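Local coordinates for xylosidase (Xanthomonas axonopodis pv. citri, PDB 6XN2), which probably hydrolyses xylo-oligosaccharides as a family 43 glycoside hydrolase, and here holds xylose and calcium near the centre of its fold, at residues Gln114-Ala119 with Gly140-Gly145; Gly165-Asp170 with Gly216-Arg221; Gly186-Trp189 with Leu193-Tyr196; Arg254-Pro259 with Val303-His308. All blocks are in the same frame, centred on the assembly; numbering follows the deposited sequence.

Contact 1 (Gln114-Ala119 with Gly140-Gly145). With XYP (beta-D-xylopyranose), chain E.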
loop_
_atom_site.group_PDB
_atom_site.type_symbol
_atom_site.label_atom_id
_atom_site.label_comp_id
_atom_site.label_asym_id
_atom_site.label_seq_id
_atom_site.Cartn_x
_atom_site.Cartn_y
_atom_site.Cartn_z
ATOM N N GLN A 114 15.885 -9.648 8.696
ATOM C CA GLN A 114 16.956 -10.206 7.874
ATOM C C GLN A 114 16.895 -9.693 6.436
ATOM O O GLN A 114 17.919 -9.341 5.845
ATOM C CB GLN A 114 16.903 -11.739 7.872
ATOM C CG GLN A 114 18.104 -12.381 7.182
ATOM C CD GLN A 114 17.797 -13.753 6.593
ATOM O OE1 GLN A 114 17.126 -14.581 7.215
ATOM N NE2 GLN A 114 18.288 -13.994 5.382
ATOM N N ARG A 115 15.695 -9.650 5.871
ATOM C CA ARG A 115 15.563 -9.365 4.450
ATOM C C ARG A 115 14.170 -8.879 4.061
ATOM O O ARG A 115 13.266 -8.806 4.894
ATOM C CB ARG A 115 15.908 -10.620 3.642
ATOM C CG ARG A 115 14.967 -11.780 3.920
ATOM C CD ARG A 115 15.491 -13.097 3.377
ATOM N NE ARG A 115 14.441 -14.109 3.376
ATOM C CZ ARG A 115 13.806 -14.524 2.282
ATOM N NH1 ARG A 115 14.131 -14.023 1.096
ATOM N NH2 ARG A 115 12.856 -15.449 2.371
ATOM N N GLN A 116 14.032 -8.554 2.777
ATOM C CA GLN A 116 12.762 -8.198 2.152
ATOM C C GLN A 116 12.075 -7.012 2.824
ATOM O O GLN A 116 11.074 -7.150 3.537
ATOM C CB GLN A 116 11.843 -9.419 2.117
ATOM C CG GLN A 116 12.391 -10.512 1.207
ATOM C CD GLN A 116 11.443 -11.675 1.038
ATOM O OE1 GLN A 116 11.009 -12.283 2.013
ATOM N NE2 GLN A 116 11.117 -11.994 -0.208
ATOM N N MET A 117 12.640 -5.838 2.573
ATOM C CA MET A 117 12.056 -4.581 3.005
ATOM C C MET A 117 10.976 -4.185 2.007
ATOM O O MET A 117 11.269 -3.604 0.959
ATOM C CB MET A 117 13.140 -3.515 3.109
ATOM C CG MET A 117 14.260 -3.890 4.076
ATOM S SD MET A 117 13.811 -3.447 5.769
ATOM C CE MET A 117 14.439 -1.773 5.856
ATOM N N TRP A 118 9.740 -4.554 2.309
ATOM C CA TRP A 118 8.604 -4.360 1.425
ATOM C C TRP A 118 7.816 -3.068 1.604
ATOM O O TRP A 118 8.229 -2.222 2.308
ATOM C CB TRP A 118 7.727 -5.607 1.455
ATOM C CG TRP A 118 8.353 -6.798 0.752
ATOM C CD1 TRP A 118 9.593 -6.894 0.286
ATOM C CD2 TRP A 118 7.721 -8.035 0.437
ATOM N NE1 TRP A 118 9.794 -8.102 -0.303
ATOM C CE2 TRP A 118 8.652 -8.821 -0.227
ATOM C CE3 TRP A 118 6.449 -8.544 0.637
ATOM C CZ2 TRP A 118 8.357 -10.078 -0.684
ATOM C CZ3 TRP A 118 6.169 -9.785 0.191
ATOM C CH2 TRP A 118 7.108 -10.539 -0.457
ATOM N N ALA A 119 6.691 -2.951 0.926
ATOM C CA ALA A 119 5.840 -1.778 0.921
ATOM C C ALA A 119 5.679 -0.978 2.208
ATOM O O ALA A 119 4.977 -1.368 3.046
ATOM C CB ALA A 119 4.491 -2.154 0.397
ATOM N N GLY A 140 11.872 -16.361 8.769
ATOM C CA GLY A 140 10.987 -16.348 7.618
ATOM C C GLY A 140 9.645 -15.660 7.803
ATOM O O GLY A 140 8.888 -15.524 6.844
ATOM N N MET A 141 9.338 -15.204 8.993
ATOM C CA MET A 141 8.090 -14.552 9.242
ATOM C C MET A 141 8.136 -13.044 9.065
ATOM O O MET A 141 8.995 -12.399 9.579
ATOM C CB MET A 141 7.627 -14.821 10.668
ATOM C CG MET A 141 7.408 -16.269 11.055
ATOM S SD MET A 141 6.157 -17.093 10.099
ATOM C CE MET A 141 7.092 -17.772 8.801
ATOM N N PHE A 142 7.179 -12.518 8.319
ATOM C CA PHE A 142 7.012 -11.070 8.162
ATOM C C PHE A 142 6.452 -10.440 9.428
ATOM O O PHE A 142 5.568 -11.001 10.081
ATOM C CB PHE A 142 6.077 -10.738 6.994
ATOM C CG PHE A 142 6.759 -10.657 5.652
ATOM C CD1 PHE A 142 7.752 -9.714 5.416
ATOM C CD2 PHE A 142 6.377 -11.490 4.615
ATOM C CE1 PHE A 142 8.368 -9.625 4.183
ATOM C CE2 PHE A 142 6.983 -11.399 3.381
ATOM C CZ PHE A 142 7.979 -10.467 3.166
ATOM N N GLN A 143 6.860 -9.228 9.702
ATOM C CA GLN A 143 6.345 -8.402 10.769
ATOM C C GLN A 143 6.523 -6.945 10.328
ATOM O O GLN A 143 7.153 -6.650 9.380
ATOM C CB GLN A 143 6.998 -8.658 12.117
ATOM C CG GLN A 143 6.335 -9.707 12.969
ATOM C CD GLN A 143 6.770 -9.658 14.412
ATOM O OE1 GLN A 143 7.705 -10.269 14.779
ATOM N NE2 GLN A 143 6.075 -8.932 15.203
ATOM N N ILE A 144 5.923 -6.051 11.051
ATOM C CA ILE A 144 5.977 -4.654 10.698
ATOM C C ILE A 144 6.775 -3.911 11.752
ATOM O O ILE A 144 6.469 -3.995 12.938
ATOM C CB ILE A 144 4.566 -4.069 10.566
ATOM C CG1 ILE A 144 3.880 -4.710 9.362
ATOM C CG2 ILE A 144 4.629 -2.551 10.414
ATOM C CD1 ILE A 144 2.436 -4.397 9.274
ATOM N N GLY A 145 7.830 -3.232 11.312
ATOM C CA GLY A 145 8.636 -2.422 12.202
ATOM C C GLY A 145 8.403 -0.947 11.946
ATOM O O GLY A 145 7.720 -0.573 10.992
HETATM O O1 XYP E . 3.451 -8.855 -2.890
HETATM C C1 XYP E . 3.989 -7.568 -3.094
HETATM C C2 XYP E . 3.892 -6.801 -1.793
HETATM C C3 XYP E . 4.779 -5.598 -1.766
HETATM C C4 XYP E . 6.174 -5.960 -2.230
HETATM C C5 XYP E . 6.093 -6.599 -3.586
HETATM O O2 XYP E . 2.574 -6.344 -1.522
HETATM O O3 XYP E . 4.766 -5.251 -0.413
HETATM O O4 XYP E . 6.949 -4.810 -2.352
HETATM O O5 XYP E . 5.309 -7.757 -3.534
#
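Trp118 is sandwiched between a protein ring and a sugar: CZ of Phe142 lies over one face of the indole, and C4 of the bound xylose lies over the opposite face, 3.6 Å above the ring plane. Both partners are displaced toward the rim. Phe142 leads with its outermost carbon, CZ, which is 3.5 Å from Trp118 CE3 and equally close to CZ3. The two side chains cross at about a right angle, their ring planes meeting obliquely at 45°. The setting is a blade of the five-bladed beta-propeller characteristic of family 43. Phe142 begins the strand 142-149, and Gln114 and Arg115 form a classic beta bulge opposite Lys136. Gln116 flanks the same phenyl ring, its carbonyl O lying in the ring plane at the edge, 3.7 Å from Phe142 CE1. The Gln116 amide finds its polar partners outside the pair, in Lys136 and the carbonyl of Phe81, and that carbonyl also accepts from Trp118 NE1, which probably helps to fix the indole's rotation. With CG anti to the carbonyl carbon (chi1 -71°), Trp118 lines the pocket with its sugar-bearing face; next to it Ala119 N donates a 3.3 Å hydrogen bond to xylose O3.

Contact 2 (Gly165-Asp170 with Gly216-Arg221). With XYP (beta-D-xylopyranose), chain E.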
loop_
_atom_site.group_PDB
_atom_site.type_symbol
_atom_site.label_atom_id
_atom_site.label_comp_id
_atom_site.label_asym_id
_atom_site.label_seq_id
_atom_site.Cartn_x
_atom_site.Cartn_y
_atom_site.Cartn_z
ATOM N N GLY A 165 2.181 -7.126 17.985
ATOM C CA GLY A 165 0.839 -7.266 17.516
ATOM C C GLY A 165 0.759 -7.205 16.014
ATOM O O GLY A 165 -0.290 -7.320 15.469
ATOM N N THR A 166 1.897 -6.994 15.375
ATOM C CA THR A 166 1.933 -6.954 13.955
ATOM C C THR A 166 2.500 -8.224 13.418
ATOM O O THR A 166 3.164 -8.950 14.050
ATOM C CB THR A 166 2.671 -5.758 13.371
ATOM O OG1 THR A 166 4.056 -5.874 13.625
ATOM C CG2 THR A 166 2.139 -4.504 13.942
ATOM N N TYR A 167 2.081 -8.465 12.214
ATOM C CA TYR A 167 2.393 -9.607 11.403
ATOM C C TYR A 167 2.019 -9.305 9.953
ATOM O O TYR A 167 1.582 -8.182 9.703
ATOM C CB TYR A 167 1.648 -10.815 11.910
ATOM C CG TYR A 167 0.194 -10.612 12.116
ATOM C CD1 TYR A 167 -0.285 -10.133 13.283
ATOM C CD2 TYR A 167 -0.694 -10.956 11.170
ATOM C CE1 TYR A 167 -1.601 -9.954 13.490
ATOM C CE2 TYR A 167 -2.018 -10.797 11.373
ATOM C CZ TYR A 167 -2.463 -10.283 12.550
ATOM O OH TYR A 167 -3.764 -10.099 12.784
ATOM N N SER A 168 2.401 -10.181 8.976
ATOM C CA SER A 168 2.087 -9.982 7.570
ATOM C C SER A 168 2.753 -8.681 7.078
ATOM O O SER A 168 3.772 -8.242 7.634
ATOM C CB SER A 168 0.564 -9.958 7.355
ATOM O OG SER A 168 0.227 -10.117 5.985
ATOM N N ILE A 169 2.219 -8.087 6.031
ATOM C CA ILE A 169 2.862 -6.958 5.384
ATOM C C ILE A 169 2.017 -5.744 5.067
ATOM O O ILE A 169 0.965 -5.590 5.596
ATOM C CB ILE A 169 3.389 -7.443 4.017
ATOM C CG1 ILE A 169 2.278 -8.079 3.215
ATOM C CG2 ILE A 169 4.419 -8.507 4.143
ATOM C CD1 ILE A 169 2.662 -8.425 1.803
ATOM N N ASP A 170 2.589 -4.836 4.270
ATOM C CA ASP A 170 1.855 -3.724 3.667
ATOM C C ASP A 170 1.159 -2.771 4.643
ATOM O O ASP A 170 -0.058 -2.564 4.553
ATOM C CB ASP A 170 0.830 -4.285 2.678
ATOM C CG ASP A 170 1.488 -4.901 1.465
ATOM O OD1 ASP A 170 2.745 -4.917 1.428
ATOM O OD2 ASP A 170 0.764 -5.358 0.549
ATOM N N GLY A 216 -9.803 -10.304 5.580
ATOM C CA GLY A 216 -9.696 -8.876 5.369
ATOM C C GLY A 216 -8.407 -8.350 5.963
ATOM O O GLY A 216 -7.702 -9.070 6.673
ATOM N N PRO A 217 -8.086 -7.082 5.680
ATOM C CA PRO A 217 -6.900 -6.489 6.306
ATOM C C PRO A 217 -7.105 -6.338 7.812
ATOM O O PRO A 217 -8.224 -6.491 8.296
ATOM C CB PRO A 217 -6.779 -5.128 5.613
ATOM C CG PRO A 217 -8.192 -4.792 5.207
ATOM C CD PRO A 217 -8.841 -6.113 4.863
ATOM N N ARG A 218 -6.068 -5.993 8.528
ATOM C CA ARG A 218 -6.173 -5.762 9.936
ATOM C C ARG A 218 -6.141 -4.265 10.224
ATOM O O ARG A 218 -5.593 -3.527 9.459
ATOM C CB ARG A 218 -5.027 -6.428 10.620
ATOM C CG ARG A 218 -4.868 -7.873 10.259
ATOM C CD ARG A 218 -6.092 -8.678 10.610
ATOM N NE ARG A 218 -6.344 -8.708 12.032
ATOM C CZ ARG A 218 -7.192 -9.523 12.612
ATOM N NH1 ARG A 218 -7.869 -10.364 11.893
ATOM N NH2 ARG A 218 -7.363 -9.504 13.897
ATOM N N VAL A 219 -6.748 -3.837 11.309
ATOM C CA VAL A 219 -6.726 -2.448 11.670
ATOM C C VAL A 219 -6.510 -2.303 13.164
ATOM O O VAL A 219 -7.028 -3.042 13.914
ATOM C CB VAL A 219 -7.986 -1.709 11.242
ATOM C CG1 VAL A 219 -9.212 -2.299 11.864
ATOM C CG2 VAL A 219 -7.900 -0.224 11.514
ATOM N N ALA A 220 -5.680 -1.366 13.560
ATOM C CA ALA A 220 -5.447 -1.107 14.952
ATOM C C ALA A 220 -5.093 0.337 15.169
ATOM O O ALA A 220 -4.254 0.862 14.526
ATOM C CB ALA A 220 -4.350 -1.973 15.467
ATOM N N ARG A 221 -5.748 0.961 16.123
ATOM C CA ARG A 221 -5.417 2.328 16.447
ATOM C C ARG A 221 -4.016 2.349 17.028
ATOM O O ARG A 221 -3.620 1.496 17.759
ATOM C CB ARG A 221 -6.409 2.951 17.441
ATOM C CG ARG A 221 -6.159 4.415 17.702
ATOM C CD ARG A 221 -7.128 5.061 18.639
ATOM N NE ARG A 221 -6.991 4.611 20.007
ATOM C CZ ARG A 221 -6.110 5.097 20.877
ATOM N NH1 ARG A 221 -5.246 6.035 20.521
ATOM N NH2 ARG A 221 -6.073 4.615 22.103
HETATM O O1 XYP E . 3.451 -8.855 -2.890
HETATM C C1 XYP E . 3.989 -7.568 -3.094
HETATM C C2 XYP E . 3.892 -6.801 -1.793
HETATM C C3 XYP E . 4.779 -5.598 -1.766
HETATM C C4 XYP E . 6.174 -5.960 -2.230
HETATM C C5 XYP E . 6.093 -6.599 -3.586
HETATM O O2 XYP E . 2.574 -6.344 -1.522
HETATM O O3 XYP E . 4.766 -5.251 -0.413
HETATM O O4 XYP E . 6.949 -4.810 -2.352
HETATM O O5 XYP E . 5.309 -7.757 -3.534
#
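Arg218 curls around the phenol oxygen of Tyr167, and following it outward shows how one hydroxyl can accompany most of a long side chain. CB points toward the 165-170 loop, 4.4 Å from Tyr167 OH. CG packs 3.5 Å from that oxygen and also approaches Tyr167 CZ. Bends at chi2 (-60°) and chi3 (-64°) fold the chain back, bringing CD to the same 3.5 Å from Tyr167 OH. NE is nearest, 3.0 Å from Tyr167 OH, yet the angle is too poor for a hydrogen bond; NE donates instead to Ser233. Beyond it, the guanidinium turns one face to the hydroxyl, with CZ of Arg218 3.5 Å from Tyr167 OH and the two flat groups inclined at 51°. The phenol has its own hydrogen-bond partner in Asn199, and its ring stacks on Tyr196. Arg218 lies on strand 218-221 of a propeller blade, whereas the loop bearing Tyr167 runs inward to the sugar pocket. There Asp170 grips the xylose with both oxygens, OD1 accepting from O3 at 2.8 Å and OD2 from O2 at 2.9 Å. Across the contact itself, the phenol oxygen above a cationic face probably gives mild electrostatic attraction, while the directed bonds of both groups tie them to third parties.

Contact 3 (Gly186-Trp189 with Leu193-Tyr196)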
loop_
_atom_site.group_PDB
_atom_site.type_symbol
_atom_site.label_atom_id
_atom_site.label_comp_id
_atom_site.label_asym_id
_atom_site.label_seq_id
_atom_site.Cartn_x
_atom_site.Cartn_y
_atom_site.Cartn_z
ATOM N N GLY A 186 -1.750 -6.202 6.078
ATOM C CA GLY A 186 -2.138 -7.509 5.596
ATOM C C GLY A 186 -1.860 -7.761 4.131
ATOM O O GLY A 186 -1.935 -6.872 3.288
ATOM N N GLY A 187 -1.529 -9.003 3.834
ATOM C CA GLY A 187 -1.393 -9.455 2.465
ATOM C C GLY A 187 -1.416 -10.965 2.513
ATOM O O GLY A 187 -0.734 -11.554 3.348
ATOM N N ILE A 188 -2.187 -11.588 1.645
ATOM C CA ILE A 188 -2.234 -13.025 1.590
ATOM C C ILE A 188 -1.133 -13.598 0.703
ATOM O O ILE A 188 -0.249 -12.874 0.316
ATOM C CB ILE A 188 -3.624 -13.582 1.245
ATOM C CG1 ILE A 188 -4.067 -13.132 -0.131
ATOM C CG2 ILE A 188 -4.628 -13.195 2.313
ATOM C CD1 ILE A 188 -5.337 -13.772 -0.576
ATOM N N TRP A 189 -1.222 -14.894 0.398
ATOM C CA TRP A 189 -0.157 -15.582 -0.347
ATOM C C TRP A 189 1.187 -15.319 0.322
ATOM O O TRP A 189 1.358 -15.615 1.507
ATOM C CB TRP A 189 -0.116 -15.152 -1.819
ATOM C CG TRP A 189 -1.299 -15.623 -2.628
ATOM C CD1 TRP A 189 -2.527 -15.998 -2.155
ATOM C CD2 TRP A 189 -1.359 -15.771 -4.055
ATOM N NE1 TRP A 189 -3.348 -16.364 -3.201
ATOM C CE2 TRP A 189 -2.654 -16.227 -4.375
ATOM C CE3 TRP A 189 -0.441 -15.560 -5.090
ATOM C CZ2 TRP A 189 -3.047 -16.487 -5.689
ATOM C CZ3 TRP A 189 -0.838 -15.805 -6.390
ATOM C CH2 TRP A 189 -2.128 -16.265 -6.678
ATOM N N LEU A 193 -0.722 -13.414 5.669
ATOM C CA LEU A 193 -1.891 -13.102 6.502
ATOM C C LEU A 193 -2.804 -14.318 6.718
ATOM O O LEU A 193 -3.511 -14.411 7.725
ATOM C CB LEU A 193 -2.694 -11.948 5.884
ATOM C CG LEU A 193 -4.013 -11.527 6.547
ATOM C CD1 LEU A 193 -3.793 -10.965 7.954
ATOM C CD2 LEU A 193 -4.750 -10.512 5.680
ATOM N N GLN A 194 -2.770 -15.253 5.773
ATOM C CA GLN A 194 -3.619 -16.441 5.827
ATOM C C GLN A 194 -3.246 -17.371 6.979
ATOM O O GLN A 194 -4.039 -18.227 7.363
ATOM C CB GLN A 194 -3.549 -17.203 4.500
ATOM C CG GLN A 194 -2.209 -17.870 4.212
ATOM C CD GLN A 194 -1.202 -16.946 3.549
ATOM O OE1 GLN A 194 -1.356 -15.720 3.544
ATOM N NE2 GLN A 194 -0.157 -17.533 2.987
ATOM N N HIS A 195 -2.041 -17.200 7.523
ATOM C CA HIS A 195 -1.591 -18.011 8.655
ATOM C C HIS A 195 -2.010 -17.462 10.016
ATOM O O HIS A 195 -1.580 -17.978 11.051
ATOM C CB HIS A 195 -0.076 -18.166 8.621
ATOM C CG HIS A 195 0.400 -19.081 7.541
ATOM N ND1 HIS A 195 1.133 -18.643 6.459
ATOM C CD2 HIS A 195 0.228 -20.413 7.363
ATOM C CE1 HIS A 195 1.400 -19.666 5.668
ATOM N NE2 HIS A 195 0.858 -20.751 6.192
ATOM N N TYR A 196 -2.824 -16.439 10.034
ATOM C CA TYR A 196 -3.244 -15.837 11.272
ATOM C C TYR A 196 -4.745 -15.750 11.459
ATOM O O TYR A 196 -5.431 -15.550 10.543
ATOM C CB TYR A 196 -2.688 -14.426 11.361
ATOM C CG TYR A 196 -1.203 -14.338 11.339
ATOM C CD1 TYR A 196 -0.503 -14.376 10.172
ATOM C CD2 TYR A 196 -0.506 -14.198 12.499
ATOM C CE1 TYR A 196 0.856 -14.305 10.170
ATOM C CE2 TYR A 196 0.828 -14.116 12.500
ATOM C CZ TYR A 196 1.513 -14.181 11.337
ATOM O OH TYR A 196 2.842 -14.103 11.383
#
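Gln194 NE2 donates to the backbone O of Trp189 over 2.9 Å, and Leu193 N donates to Gly187 O over 3.0 Å; both bonds are nearly straight, at 161° and 162°. Together they close a compact loop that follows strand 181-185 of a propeller blade and ends in a short 3-10 turn, 193-195. The turn carries its own backbone bond, from Tyr196 N to Leu193 O. Gln194 can reach Trp189 because its CG sits between the backbone N and the carbonyl carbon (chi1 69°) and the chain bends again at chi2, swinging the amide back over the loop. The accepting carbonyl of Trp189 lies close to the plane of that amide. OE1, on the other branch, rests 3.4 Å from Ile188 CA. Farther out the contact becomes apolar. Ile188 CG2 meets Leu193 CB at 4.2 Å, and that CB also packs against the carbonyl O of Gly187. Outside the loop, Gly187 N is hydrogen-bonded to Ser168, and Trp189, whose CB points away from the turn, meets Phe256 edge-to-face with its indole. CG of Leu193 is anti to its own N, which carries the branch toward the glycine pair, and methyl CD2 stops 4.0 Å from Gly186 CA.

Contact 4 (Arg254-Pro259 with Val303-His308). With CA (calcium ion), chain D; XYP (beta-D-xylopyranose), chain E.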
loop_
_atom_site.group_PDB
_atom_site.type_symbol
_atom_site.label_atom_id
_atom_site.label_comp_id
_atom_site.label_asym_id
_atom_site.label_seq_id
_atom_site.Cartn_x
_atom_site.Cartn_y
_atom_site.Cartn_z
ATOM N N ARG A 254 -12.452 -9.734 -3.401
ATOM C CA ARG A 254 -11.896 -9.953 -2.046
ATOM C C ARG A 254 -10.484 -9.384 -1.908
ATOM O O ARG A 254 -9.745 -9.390 -2.854
ATOM C CB ARG A 254 -11.965 -11.420 -1.631
ATOM C CG ARG A 254 -11.041 -12.341 -2.401
ATOM C CD ARG A 254 -9.666 -12.429 -1.842
ATOM N NE ARG A 254 -8.844 -13.316 -2.626
ATOM C CZ ARG A 254 -8.212 -12.955 -3.720
ATOM N NH1 ARG A 254 -8.320 -11.724 -4.163
ATOM N NH2 ARG A 254 -7.471 -13.814 -4.372
ATOM N N PHE A 255 -10.161 -8.945 -0.703
ATOM C CA PHE A 255 -8.873 -8.385 -0.362
ATOM C C PHE A 255 -7.692 -9.315 -0.565
ATOM O O PHE A 255 -7.753 -10.429 -0.210
ATOM C CB PHE A 255 -8.920 -7.889 1.080
ATOM C CG PHE A 255 -7.596 -7.480 1.623
ATOM C CD1 PHE A 255 -7.103 -6.241 1.385
ATOM C CD2 PHE A 255 -6.848 -8.351 2.346
ATOM C CE1 PHE A 255 -5.896 -5.857 1.862
ATOM C CE2 PHE A 255 -5.628 -7.977 2.829
ATOM C CZ PHE A 255 -5.150 -6.724 2.579
ATOM N N PHE A 256 -6.616 -8.823 -1.155
ATOM C CA PHE A 256 -5.411 -9.593 -1.358
ATOM C C PHE A 256 -4.251 -8.991 -0.600
ATOM O O PHE A 256 -3.675 -9.660 0.180
ATOM C CB PHE A 256 -5.047 -9.689 -2.808
ATOM C CG PHE A 256 -3.933 -10.636 -3.114
ATOM C CD1 PHE A 256 -2.641 -10.208 -3.164
ATOM C CD2 PHE A 256 -4.192 -11.943 -3.440
ATOM C CE1 PHE A 256 -1.633 -11.056 -3.487
ATOM C CE2 PHE A 256 -3.185 -12.790 -3.763
ATOM C CZ PHE A 256 -1.906 -12.349 -3.788
ATOM N N GLU A 257 -3.932 -7.733 -0.852
ATOM C CA GLU A 257 -2.846 -7.033 -0.190
ATOM C C GLU A 257 -2.935 -5.509 -0.322
ATOM O O GLU A 257 -3.845 -5.003 -0.882
ATOM C CB GLU A 257 -1.480 -7.503 -0.685
ATOM C CG GLU A 257 -1.081 -7.063 -2.068
ATOM C CD GLU A 257 0.025 -7.907 -2.688
ATOM O OE1 GLU A 257 0.650 -8.687 -2.012
ATOM O OE2 GLU A 257 0.304 -7.756 -3.868
ATOM N N GLY A 258 -2.000 -4.824 0.309
ATOM C CA GLY A 258 -1.842 -3.380 0.188
ATOM C C GLY A 258 -3.027 -2.475 0.487
ATOM O O GLY A 258 -3.412 -1.669 -0.373
ATOM N N PRO A 259 -3.572 -2.528 1.689
ATOM C CA PRO A 259 -4.685 -1.661 2.010
ATOM C C PRO A 259 -4.297 -0.203 2.094
ATOM O O PRO A 259 -3.211 0.117 2.360
ATOM C CB PRO A 259 -5.109 -2.132 3.388
ATOM C CG PRO A 259 -3.923 -2.714 3.968
ATOM C CD PRO A 259 -3.106 -3.264 2.856
ATOM N N VAL A 303 0.772 -3.458 -15.991
ATOM C CA VAL A 303 1.780 -4.362 -16.496
ATOM C C VAL A 303 2.583 -4.849 -15.306
ATOM O O VAL A 303 2.946 -4.083 -14.469
ATOM C CB VAL A 303 2.692 -3.676 -17.528
ATOM C CG1 VAL A 303 3.924 -4.483 -17.798
ATOM C CG2 VAL A 303 1.950 -3.443 -18.806
ATOM N N GLY A 304 2.836 -6.145 -15.238
ATOM C CA GLY A 304 3.519 -6.715 -14.109
ATOM C C GLY A 304 2.480 -7.371 -13.229
ATOM O O GLY A 304 1.418 -6.892 -13.120
ATOM N N TRP A 305 2.822 -8.437 -12.556
ATOM C CA TRP A 305 1.799 -9.161 -11.806
ATOM C C TRP A 305 1.210 -8.315 -10.682
ATOM O O TRP A 305 -0.007 -8.257 -10.519
ATOM C CB TRP A 305 2.359 -10.459 -11.232
ATOM C CG TRP A 305 1.294 -11.431 -10.807
ATOM C CD1 TRP A 305 0.787 -12.467 -11.545
ATOM C CD2 TRP A 305 0.600 -11.463 -9.547
ATOM N NE1 TRP A 305 -0.171 -13.135 -10.829
ATOM C CE2 TRP A 305 -0.306 -12.542 -9.599
ATOM C CE3 TRP A 305 0.658 -10.684 -8.384
ATOM C CZ2 TRP A 305 -1.147 -12.866 -8.531
ATOM C CZ3 TRP A 305 -0.182 -11.005 -7.321
ATOM C CH2 TRP A 305 -1.072 -12.086 -7.405
ATOM N N THR A 306 2.070 -7.650 -9.920
ATOM C CA THR A 306 1.609 -6.904 -8.753
ATOM C C THR A 306 0.987 -5.558 -9.113
ATOM O O THR A 306 1.248 -4.987 -10.175
ATOM C CB THR A 306 2.752 -6.661 -7.738
ATOM O OG1 THR A 306 3.617 -5.615 -8.202
ATOM C CG2 THR A 306 3.547 -7.936 -7.514
ATOM N N THR A 307 0.191 -5.040 -8.190
ATOM C CA THR A 307 -0.415 -3.739 -8.289
ATOM C C THR A 307 -0.512 -3.192 -6.868
ATOM O O THR A 307 -0.917 -3.877 -6.004
ATOM C CB THR A 307 -1.741 -3.738 -9.058
ATOM O OG1 THR A 307 -2.217 -2.415 -9.201
ATOM C CG2 THR A 307 -2.757 -4.549 -8.382
ATOM N N HIS A 308 -0.070 -1.967 -6.655
ATOM C CA HIS A 308 -0.068 -1.376 -5.341
ATOM C C HIS A 308 -0.257 0.115 -5.470
ATOM O O HIS A 308 0.142 0.668 -6.432
ATOM C CB HIS A 308 1.263 -1.633 -4.709
ATOM C CG HIS A 308 1.222 -1.726 -3.230
ATOM N ND1 HIS A 308 1.196 -2.926 -2.587
ATOM C CD2 HIS A 308 1.287 -0.788 -2.272
ATOM C CE1 HIS A 308 1.187 -2.723 -1.295
ATOM N NE2 HIS A 308 1.234 -1.436 -1.080
HETATM CA CA CA D . 0.898 0.369 0.793
HETATM O O1 XYP E . 3.451 -8.855 -2.890
HETATM C C1 XYP E . 3.989 -7.568 -3.094
HETATM C C2 XYP E . 3.892 -6.801 -1.793
HETATM C C3 XYP E . 4.779 -5.598 -1.766
HETATM C C4 XYP E . 6.174 -5.960 -2.230
HETATM C C5 XYP E . 6.093 -6.599 -3.586
HETATM O O2 XYP E . 2.574 -6.344 -1.522
HETATM O O3 XYP E . 4.766 -5.251 -0.413
HETATM O O4 XYP E . 6.949 -4.810 -2.352
HETATM O O5 XYP E . 5.309 -7.757 -3.534
HETATM O O HOH W 1 -0.828 -7.100 -6.134
HETATM O O HOH W 2 0.800 -5.102 -4.202
HETATM O O HOH W 3 -0.707 -1.093 2.281
HETATM O O HOH W 4 -1.566 0.542 -0.154
HETATM O O HOH W 5 0.768 2.203 2.630
HETATM O O HOH W 6 2.350 -0.742 2.698
HETATM O O HOH W 7 3.352 1.200 0.327
#
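Phe256 brings CZ to the edge of the Trp305 indole, near its plane, with CH2 of Trp305 3.7 Å away; the planes are inclined at 54°. A different edge matters in His308, whose imidazole has the calcium ion and water 2 both in its plane. This is the centre of the five-bladed propeller, where strand 257-264 starts at a classic beta bulge, Phe256 and Glu257 both facing Ser273. His308 NE2 binds the calcium at 2.6 Å, and five waters coordinate it too, with one more atom from outside the two segments; water 3 donates to Pro259 O, and water 4, with more acceptors near it than protons, can do so as well. Gly258, lacking a side chain, brings CA to 3.4 Å from His308 CE1. Glu257 reaches into the pocket with its chain extended beyond CG, and OE1 accepts a 2.9 Å hydrogen bond from xylose O1. Its OE2 can meet the 303-308 loop through water: water 1 lies between it and Thr307 N, and water 2, 2.7 Å from OE2, accepts from His308 ND1, also at 2.7 Å.

The four contacts show a propeller's chemistry changing with position. All four are buried; contact 3 alone has an exposed residue among those that touch, Trp189. Contacts 1, 2 and 4 touch the one xylose by different means: contact 1 offers an aromatic face and a backbone N-H, contact 2 a carboxylate, and contact 4 a carboxylate beside a metal-bound imidazole. Contact 3 rests on backbone and amide bonds. Contacts 2 and 4 reach the same mixed sheet. Neighbours are joined by probable hydrogen bonds: the side-chain Gln143 NE2 with Thr166 O, and the backbone pairs Ile169 O with Gly186 N and Ile188 N with Phe256 O. Contact 4 lies nearest the chain's centre and contact 3 farthest.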